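Local coordinates for protein hydrogenase maturation protease (PDB 3PU6) that probably acts as an endopeptidase in the maturation of hydrogenase, at residues K4-C9 with E34-F39; D57-A62 with R101-K106. All blocks are in the same frame, centred on the assembly; numbering follows the deposited sequence.

Overall arrangement
Both contacts belong to the central sheet, whose strands run in the order 35-41, 5-10, 58-66, 106-114 and 73-77, the last antiparallel to the others. Contact 1 pairs edge strand 35-41 with 5-10; contact 2 joins the start of strand 58-66 to the turn after helix 94-103. Their centres lie about 10 Å apart, and strands 5-10 and 58-66 are direct neighbours, so V6 N can reach V58 O. Each contact is partly buried. Contact 1 combines regular backbone pairing with side chains on both faces and a salt bridge at one end; contact 2 has a single backbone bond and a small apolar patch, as befits a chain just entering the sheet.

Contact 1. Residues K4-C9 with E34-F39; sequences KKVLLC and EWSVFF
The opening beta-alpha-beta unit of the fold brings V6 to C9 beside S36 to F39 as parallel neighbours, their strand axes 4.7 Å apart at closest approach. The backbone bonds alternate: S36 N gives to K5 O, L7 N to S36 O, F38 N to L7 O, and C9 N to F38 O at 2.9 Å. At the start of the pairing W35 lays its indole across the K5 side chain at about a right angle. K5 CB sits over the centre of the six-membered ring, 3.7 Å from its centroid, a CH-pi contact, and K5 CD stands above the NE1-CE2 edge of the indole, 3.9 Å from W35 NE1. With its chain bent at the last two torsions, K5 runs alongside E34, and NZ forms a salt bridge to E34 OE1 at 3.0 Å. D145 of helix 128-147 adds weak polar contacts to both K5 NZ and W35 NE1. The rim of the indole meets L7, whose CB is 4.1 Å from W35 CE3. Helix 20-31, the connection of the unit, packs on the sheet face that carries L7, W35 and V37, where V28 touches all three. An alanine at W35 would probably leave a gap over K5 CB and CD and beside L7 and V28, with the lysine chain freer to turn away from E34. Farther along, V37 CG1 lies 3.8 Å from C9 SG and also above the F39 ring toward its rim. On the opposite face of the sheet V6 CG1 stands over one face of the F38 ring at its rim, 4.1 Å from F38 CD2, and L51 of helix 48-54 packs on both residues.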
loop_
_atom_site.group_PDB
_atom_site.type_symbol
_atom_site.label_atom_id
_atom_site.label_comp_id
_atom_site.label_asym_id
_atom_site.label_seq_id
_atom_site.Cartn_x
_atom_site.Cartn_y
_atom_site.Cartn_z
ATOM N N LYS A 4 3.915 -12.607 -10.470
ATOM C CA LYS A 4 2.658 -11.944 -10.096
ATOM C C LYS A 4 2.799 -10.935 -8.964
ATOM O O LYS A 4 3.015 -11.307 -7.813
ATOM C CB LYS A 4 1.599 -12.972 -9.715
ATOM C CG LYS A 4 1.602 -14.203 -10.584
ATOM C CD LYS A 4 0.434 -15.085 -10.229
ATOM C CE LYS A 4 0.890 -16.498 -9.979
ATOM N NZ LYS A 4 -0.054 -17.185 -9.060
ATOM N N LYS A 5 2.649 -9.660 -9.313
ATOM C CA LYS A 5 2.860 -8.555 -8.390
ATOM C C LYS A 5 1.584 -7.758 -8.099
ATOM O O LYS A 5 1.013 -7.140 -8.996
ATOM C CB LYS A 5 3.905 -7.628 -8.969
ATOM C CG LYS A 5 5.190 -8.331 -9.353
ATOM C CD LYS A 5 6.066 -7.409 -10.187
ATOM C CE LYS A 5 6.487 -8.111 -11.434
ATOM N NZ LYS A 5 6.344 -7.179 -12.573
ATOM N N VAL A 6 1.153 -7.771 -6.837
ATOM C CA VAL A 6 -0.061 -7.068 -6.402
ATOM C C VAL A 6 0.237 -5.895 -5.479
ATOM O O VAL A 6 1.084 -5.986 -4.597
ATOM C CB VAL A 6 -1.039 -8.002 -5.632
ATOM C CG1 VAL A 6 -2.163 -7.195 -5.000
ATOM C CG2 VAL A 6 -1.598 -9.066 -6.537
ATOM N N LEU A 7 -0.479 -4.799 -5.686
ATOM C CA LEU A 7 -0.434 -3.660 -4.782
ATOM C C LEU A 7 -1.810 -3.445 -4.162
ATOM O O LEU A 7 -2.743 -3.049 -4.862
ATOM C CB LEU A 7 -0.001 -2.393 -5.532
ATOM C CG LEU A 7 -0.099 -1.075 -4.754
ATOM C CD1 LEU A 7 0.578 -1.196 -3.378
ATOM C CD2 LEU A 7 0.484 0.092 -5.568
ATOM N N LEU A 8 -1.925 -3.712 -2.858
ATOM C CA LEU A 8 -3.176 -3.503 -2.121
ATOM C C LEU A 8 -3.229 -2.127 -1.462
ATOM O O LEU A 8 -2.528 -1.876 -0.496
ATOM C CB LEU A 8 -3.400 -4.599 -1.064
ATOM C CG LEU A 8 -4.643 -4.480 -0.146
ATOM C CD1 LEU A 8 -5.954 -4.451 -0.917
ATOM C CD2 LEU A 8 -4.694 -5.577 0.926
ATOM N N CYS A 9 -4.075 -1.243 -1.974
ATOM C CA CYS A 9 -4.144 0.111 -1.442
ATOM C C CYS A 9 -5.235 0.248 -0.400
ATOM O O CYS A 9 -6.401 -0.043 -0.669
ATOM C CB CYS A 9 -4.369 1.132 -2.539
ATOM S SG CYS A 9 -3.258 0.918 -3.875
ATOM N N GLU A 34 2.086 -4.263 -15.479
ATOM C CA GLU A 34 2.425 -5.599 -14.992
ATOM C C GLU A 34 2.011 -5.817 -13.533
ATOM O O GLU A 34 1.979 -6.954 -13.035
ATOM C CB GLU A 34 3.915 -5.857 -15.152
ATOM C CG GLU A 34 4.326 -6.130 -16.573
ATOM C CD GLU A 34 5.748 -6.637 -16.663
ATOM O OE1 GLU A 34 6.342 -6.918 -15.594
ATOM O OE2 GLU A 34 6.273 -6.752 -17.796
ATOM N N TRP A 35 1.714 -4.712 -12.850
ATOM C CA TRP A 35 1.170 -4.745 -11.500
ATOM C C TRP A 35 -0.349 -4.741 -11.571
ATOM O O TRP A 35 -0.946 -3.904 -12.265
ATOM C CB TRP A 35 1.639 -3.520 -10.704
ATOM C CG TRP A 35 3.049 -3.607 -10.275
ATOM C CD1 TRP A 35 4.159 -3.433 -11.054
ATOM C CD2 TRP A 35 3.519 -3.907 -8.961
ATOM N NE1 TRP A 35 5.296 -3.609 -10.301
ATOM C CE2 TRP A 35 4.931 -3.899 -9.013
ATOM C CE3 TRP A 35 2.889 -4.184 -7.751
ATOM C CZ2 TRP A 35 5.717 -4.152 -7.897
ATOM C CZ3 TRP A 35 3.669 -4.439 -6.649
ATOM C CH2 TRP A 35 5.070 -4.427 -6.729
ATOM N N SER A 36 -0.984 -5.667 -10.869
ATOM C CA SER A 36 -2.415 -5.539 -10.673
ATOM C C SER A 36 -2.669 -4.874 -9.317
ATOM O O SER A 36 -2.151 -5.309 -8.294
ATOM C CB SER A 36 -3.125 -6.882 -10.813
ATOM O OG SER A 36 -2.813 -7.738 -9.749
ATOM N N VAL A 37 -3.440 -3.792 -9.344
ATOM C CA VAL A 37 -3.719 -2.973 -8.177
ATOM C C VAL A 37 -5.098 -3.282 -7.604
ATOM O O VAL A 37 -6.099 -3.245 -8.314
ATOM C CB VAL A 37 -3.651 -1.469 -8.517
ATOM C CG1 VAL A 37 -3.789 -0.628 -7.266
ATOM C CG2 VAL A 37 -2.354 -1.144 -9.201
ATOM N N PHE A 38 -5.139 -3.585 -6.313
ATOM C CA PHE A 38 -6.393 -3.836 -5.621
ATOM C C PHE A 38 -6.699 -2.732 -4.627
ATOM O O PHE A 38 -5.975 -2.553 -3.660
ATOM C CB PHE A 38 -6.324 -5.165 -4.886
ATOM C CG PHE A 38 -6.286 -6.341 -5.789
ATOM C CD1 PHE A 38 -6.352 -6.170 -7.164
ATOM C CD2 PHE A 38 -6.225 -7.622 -5.277
ATOM C CE1 PHE A 38 -6.342 -7.252 -8.012
ATOM C CE2 PHE A 38 -6.212 -8.717 -6.126
ATOM C CZ PHE A 38 -6.275 -8.529 -7.496
ATOM N N PHE A 39 -7.772 -1.992 -4.866
ATOM C CA PHE A 39 -8.213 -0.971 -3.922
ATOM C C PHE A 39 -9.065 -1.553 -2.821
ATOM O O PHE A 39 -10.186 -1.969 -3.043
ATOM C CB PHE A 39 -8.965 0.132 -4.648
ATOM C CG PHE A 39 -8.141 0.817 -5.680
ATOM C CD1 PHE A 39 -8.032 0.285 -6.957
ATOM C CD2 PHE A 39 -7.443 1.979 -5.372
ATOM C CE1 PHE A 39 -7.264 0.912 -7.920
ATOM C CE2 PHE A 39 -6.661 2.607 -6.330
ATOM C CZ PHE A 39 -6.571 2.073 -7.605
#

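Contact 2. Residues D57-A62 with R101-K106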
loop_
_atom_site.group_PDB
_atom_site.type_symbol
_atom_site.label_atom_id
_atom_site.label_comp_id
_atom_site.label_asym_id
_atom_site.label_seq_id
_atom_site.Cartn_x
_atom_site.Cartn_y
_atom_site.Cartn_z
ATOM N N ASP A 57 2.944 -13.550 -6.367
ATOM C CA ASP A 57 4.307 -13.800 -5.899
ATOM C C ASP A 57 4.689 -12.700 -4.917
ATOM O O ASP A 57 5.364 -12.942 -3.919
ATOM C CB ASP A 57 5.308 -13.793 -7.057
ATOM C CG ASP A 57 5.090 -14.934 -8.035
ATOM O OD1 ASP A 57 5.090 -16.104 -7.601
ATOM O OD2 ASP A 57 4.943 -14.656 -9.250
ATOM N N VAL A 58 4.242 -11.488 -5.222
ATOM C CA VAL A 58 4.531 -10.319 -4.414
ATOM C C VAL A 58 3.280 -9.497 -4.077
ATOM O O VAL A 58 2.534 -9.091 -4.959
ATOM C CB VAL A 58 5.488 -9.395 -5.157
ATOM C CG1 VAL A 58 5.771 -8.164 -4.333
ATOM C CG2 VAL A 58 6.753 -10.130 -5.484
ATOM N N ILE A 59 3.079 -9.233 -2.793
ATOM C CA ILE A 59 2.061 -8.295 -2.344
ATOM C C ILE A 59 2.701 -7.099 -1.644
ATOM O O ILE A 59 3.362 -7.232 -0.623
ATOM C CB ILE A 59 1.064 -8.932 -1.346
ATOM C CG1 ILE A 59 0.395 -10.157 -1.958
ATOM C CG2 ILE A 59 0.039 -7.901 -0.899
ATOM C CD1 ILE A 59 -0.390 -10.966 -0.968
ATOM N N VAL A 60 2.498 -5.928 -2.215
ATOM C CA VAL A 60 2.782 -4.701 -1.525
ATOM C C VAL A 60 1.463 -4.148 -1.006
ATOM O O VAL A 60 0.512 -3.957 -1.772
ATOM C CB VAL A 60 3.433 -3.680 -2.452
ATOM C CG1 VAL A 60 3.523 -2.337 -1.768
ATOM C CG2 VAL A 60 4.808 -4.159 -2.858
ATOM N N VAL A 61 1.413 -3.919 0.306
ATOM C CA VAL A 61 0.257 -3.316 0.952
ATOM C C VAL A 61 0.637 -1.902 1.357
ATOM O O VAL A 61 1.503 -1.720 2.182
ATOM C CB VAL A 61 -0.252 -4.168 2.166
ATOM C CG1 VAL A 61 0.875 -4.522 3.111
ATOM C CG2 VAL A 61 -1.364 -3.454 2.909
ATOM N N ALA A 62 0.007 -0.909 0.741
ATOM C CA ALA A 62 0.292 0.487 1.031
ATOM C C ALA A 62 -0.809 1.186 1.846
ATOM O O ALA A 62 -1.996 0.940 1.644
ATOM C CB ALA A 62 0.536 1.234 -0.247
ATOM N N ARG A 101 0.633 -12.425 4.720
ATOM C CA ARG A 101 1.827 -13.240 4.838
ATOM C C ARG A 101 1.472 -14.699 4.662
ATOM O O ARG A 101 2.315 -15.509 4.278
ATOM C CB ARG A 101 2.484 -13.056 6.198
ATOM C CG ARG A 101 2.963 -11.667 6.485
ATOM C CD ARG A 101 3.436 -11.560 7.942
ATOM N NE ARG A 101 4.843 -11.898 8.136
ATOM C CZ ARG A 101 5.288 -13.073 8.569
ATOM N NH1 ARG A 101 4.441 -14.048 8.856
ATOM N NH2 ARG A 101 6.591 -13.275 8.715
ATOM N N GLY A 102 0.223 -15.032 4.968
ATOM C CA GLY A 102 -0.252 -16.395 4.857
ATOM C C GLY A 102 -0.615 -16.747 3.433
ATOM O O GLY A 102 -0.474 -17.887 3.018
ATOM N N ILE A 103 -1.101 -15.766 2.685
ATOM C CA ILE A 103 -1.306 -15.951 1.263
ATOM C C ILE A 103 0.040 -15.967 0.536
ATOM O O ILE A 103 0.246 -16.740 -0.398
ATOM C CB ILE A 103 -2.095 -14.786 0.637
ATOM C CG1 ILE A 103 -3.462 -14.603 1.252
ATOM C CG2 ILE A 103 -2.271 -14.986 -0.880
ATOM C CD1 ILE A 103 -4.250 -13.628 0.424
ATOM N N CYS A 104 0.944 -15.093 0.976
ATOM C CA CYS A 104 2.146 -14.753 0.220
ATOM C C CYS A 104 3.364 -14.538 1.103
ATOM O O CYS A 104 3.290 -13.825 2.097
ATOM C CB CYS A 104 1.891 -13.459 -0.527
ATOM S SG CYS A 104 3.143 -13.082 -1.686
ATOM N N SER A 105 4.493 -15.128 0.727
ATOM C CA SER A 105 5.743 -14.949 1.476
ATOM C C SER A 105 6.340 -13.542 1.299
ATOM O O SER A 105 6.691 -12.874 2.285
ATOM C CB SER A 105 6.765 -16.000 1.051
ATOM O OG SER A 105 7.062 -15.876 -0.330
ATOM N N LYS A 106 6.461 -13.106 0.045
ATOM C CA LYS A 106 6.831 -11.728 -0.241
ATOM C C LYS A 106 5.714 -10.731 0.045
ATOM O O LYS A 106 5.188 -10.117 -0.881
ATOM C CB LYS A 106 7.240 -11.558 -1.689
ATOM C CG LYS A 106 8.716 -11.683 -1.936
ATOM C CD LYS A 106 9.531 -10.931 -0.896
ATOM C CE LYS A 106 11.015 -11.106 -1.183
ATOM N NZ LYS A 106 11.843 -10.727 -0.013
#
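I59 meets the incoming chain twice, once through its backbone and once through the tip of its side chain. Its amide N donates to K106 O at 3.0 Å. The same oxygen lies 3.6 Å from V58 CA in a CA-H...O contact, so K106 O faces two successive residues of the strand. The side chain of I59 turns to the residues just after the helix: CG1 is anti to the carbonyl carbon (chi1 -57°), and CD1 reaches on to C104 CB at 3.4 Å. I103 CG2 touches CD1 more loosely, at 4.4 Å. C104 SG, anti to its own backbone N (chi1 -170°), is directed to the D57 carbonyl and lies 3.2 Å from D57 O. K106 CB approaches that carbonyl too, and is 4.1 Å from V58 CG2 where the lysine and valine side chains lie side by side, pointing the same way.

In the next shell, the K106 chain, bent at its second torsion, leads away from the strand, and NZ forms a salt bridge with D77 OD2, at the end of the edge strand 73-77. The D57 carboxylate turns the other way, its OD2 accepting from the backbone N of K4, and C104 O is bonded to T107 OG1. I59 also has backbone bonding to I108, which continues the pairing begun at K106, while R101 ties the end of the helix to L78 O and makes a cation-pi contact with Y84. This is the helix-to-strand connection of an alpha/beta fold: helix 94-103 ends, the chain turns, and strand 106-114 starts parallel to strand 58-66.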